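Local coordinates for collagen alpha-1(XV) chain (Homo sapiens, PDB 3N3F), which forms a trimer that brings three collagen XV chains together, probably aiding chain selection and triple-helix folding, at residues Ser7-Asp10 with Asp11-Lys15. Numbering follows the deposited sequence.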
loop_
_atom_site.group_PDB
_atom_site.type_symbol
_atom_site.label_atom_id
_atom_site.label_comp_id
_atom_site.label_asym_id
_atom_site.label_seq_id
_atom_site.Cartn_x
_atom_site.Cartn_y
_atom_site.Cartn_z
ATOM N N SER A 7 -1.832 17.440 4.010
ATOM C CA SER A 7 -2.790 18.114 3.148
ATOM C C SER A 7 -2.387 17.895 1.698
ATOM O O SER A 7 -3.209 17.517 0.862
ATOM C CB SER A 7 -2.829 19.614 3.450
ATOM O OG SER A 7 -3.382 19.874 4.728
ATOM N N ASN A 8 -1.106 18.114 1.416
ATOM C CA ASN A 8 -0.579 17.963 0.065
ATOM C C ASN A 8 0.886 17.527 0.053
ATOM O O ASN A 8 1.507 17.353 1.104
ATOM C CB ASN A 8 -0.733 19.277 -0.693
ATOM C CG ASN A 8 -0.315 20.468 0.134
ATOM O OD1 ASN A 8 -1.095 21.392 0.340
ATOM N ND2 ASN A 8 0.922 20.450 0.620
ATOM N N MET A 9 1.433 17.365 -1.150
ATOM C CA MET A 9 2.805 16.912 -1.308
ATOM C C MET A 9 3.840 17.802 -0.637
ATOM O O MET A 9 4.760 17.305 0.006
ATOM C CB MET A 9 3.157 16.770 -2.789
ATOM C CG MET A 9 4.499 16.093 -3.013
ATOM S SD MET A 9 4.994 16.025 -4.739
ATOM C CE MET A 9 3.757 14.958 -5.401
ATOM N N ASP A 10 3.699 19.114 -0.783
ATOM C CA ASP A 10 4.663 20.027 -0.182
ATOM C C ASP A 10 4.723 19.921 1.336
ATOM O O ASP A 10 5.804 19.993 1.927
ATOM C CB ASP A 10 4.373 21.459 -0.626
ATOM C CG ASP A 10 4.733 21.684 -2.079
ATOM O OD1 ASP A 10 5.908 21.443 -2.430
ATOM O OD2 ASP A 10 3.856 22.085 -2.871
ATOM N N ASP A 11 3.567 19.743 1.966
ATOM C CA ASP A 11 3.520 19.591 3.415
ATOM C C ASP A 11 4.288 18.307 3.761
ATOM O O ASP A 11 5.050 18.263 4.723
ATOM C CB ASP A 11 2.065 19.499 3.882
ATOM C CG ASP A 11 1.923 19.633 5.383
ATOM O OD1 ASP A 11 2.496 20.587 5.954
ATOM O OD2 ASP A 11 1.230 18.792 5.993
ATOM N N MET A 12 4.098 17.268 2.954
ATOM C CA MET A 12 4.792 16.002 3.167
ATOM C C MET A 12 6.310 16.178 3.018
ATOM O O MET A 12 7.084 15.702 3.849
ATOM C CB MET A 12 4.299 14.958 2.158
ATOM C CG MET A 12 5.086 13.653 2.170
ATOM S SD MET A 12 4.651 12.548 0.797
ATOM C CE MET A 12 5.739 13.126 -0.488
ATOM N N LEU A 13 6.723 16.866 1.954
ATOM C CA LEU A 13 8.136 17.102 1.672
ATOM C C LEU A 13 8.900 17.830 2.779
ATOM O O LEU A 13 10.094 17.611 2.958
ATOM C CB LEU A 13 8.292 17.887 0.362
ATOM C CG LEU A 13 7.893 17.212 -0.955
ATOM C CD1 LEU A 13 8.021 18.213 -2.097
ATOM C CD2 LEU A 13 8.773 15.995 -1.210
ATOM N N GLN A 14 8.224 18.697 3.525
ATOM C CA GLN A 14 8.905 19.428 4.588
ATOM C C GLN A 14 8.868 18.726 5.945
ATOM O O GLN A 14 9.465 19.199 6.915
ATOM C CB GLN A 14 8.329 20.841 4.707
ATOM C CG GLN A 14 6.851 20.904 5.038
ATOM C CD GLN A 14 6.308 22.323 4.990
ATOM O OE1 GLN A 14 5.163 22.576 5.363
ATOM N NE2 GLN A 14 7.132 23.256 4.522
ATOM N N LYS A 15 8.188 17.588 6.007
ATOM C CA LYS A 15 8.077 16.840 7.254
ATOM C C LYS A 15 8.600 15.414 7.129
ATOM O O LYS A 15 8.011 14.474 7.655
ATOM C CB LYS A 15 6.619 16.836 7.718
ATOM C CG LYS A 15 6.101 18.228 8.063
ATOM C CD LYS A 15 4.624 18.215 8.405
ATOM C CE LYS A 15 4.166 19.570 8.929
ATOM N NZ LYS A 15 4.438 20.668 7.964
#
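Met9 and Leu13 meet one turn apart on the short helix 9-13, where CG of Met9 lies 4.1 Å from CG of Leu13. The same methylene is equally far from the terminal methyl CE of Met12, which a bend at chi3 (87°) places beside it; Met9 crosses both neighbours at a slant. This is the close-packed side: Met12 is buried against Phe6, Ile25, Phe34 and Trp41 of the sheet, and Leu13 also packs on Pro53 of a second subunit. Beneath the side chains, Leu13 N donates to Met9 O at 2.8 Å, and Met12 N reaches Asn8 O at 3.2 Å. Asn8 is the N-cap of this helix, which lies in the crossover of a beta-alpha-beta unit joining strands 3-6 and 23-27 in the collagen trimerization domain. Toward solvent the packing thins: Asp10 and Gln14 are exposed, joined by a backbone bond from Gln14 N to Asp10 O (3.2 Å), and Gln14 CG rests 3.4 Å from Asp10 O. With CG opposite the backbone N (chi1 -168°), the Asp11 carboxylate swings to where Lys15 can meet it in a salt bridge, NZ to OD1 2.8 Å, the ammonium above the carboxylate plane. Replacing Asp11 by an alanine would probably leave the Lys15 ammonium without this mate and its chain freer to swing.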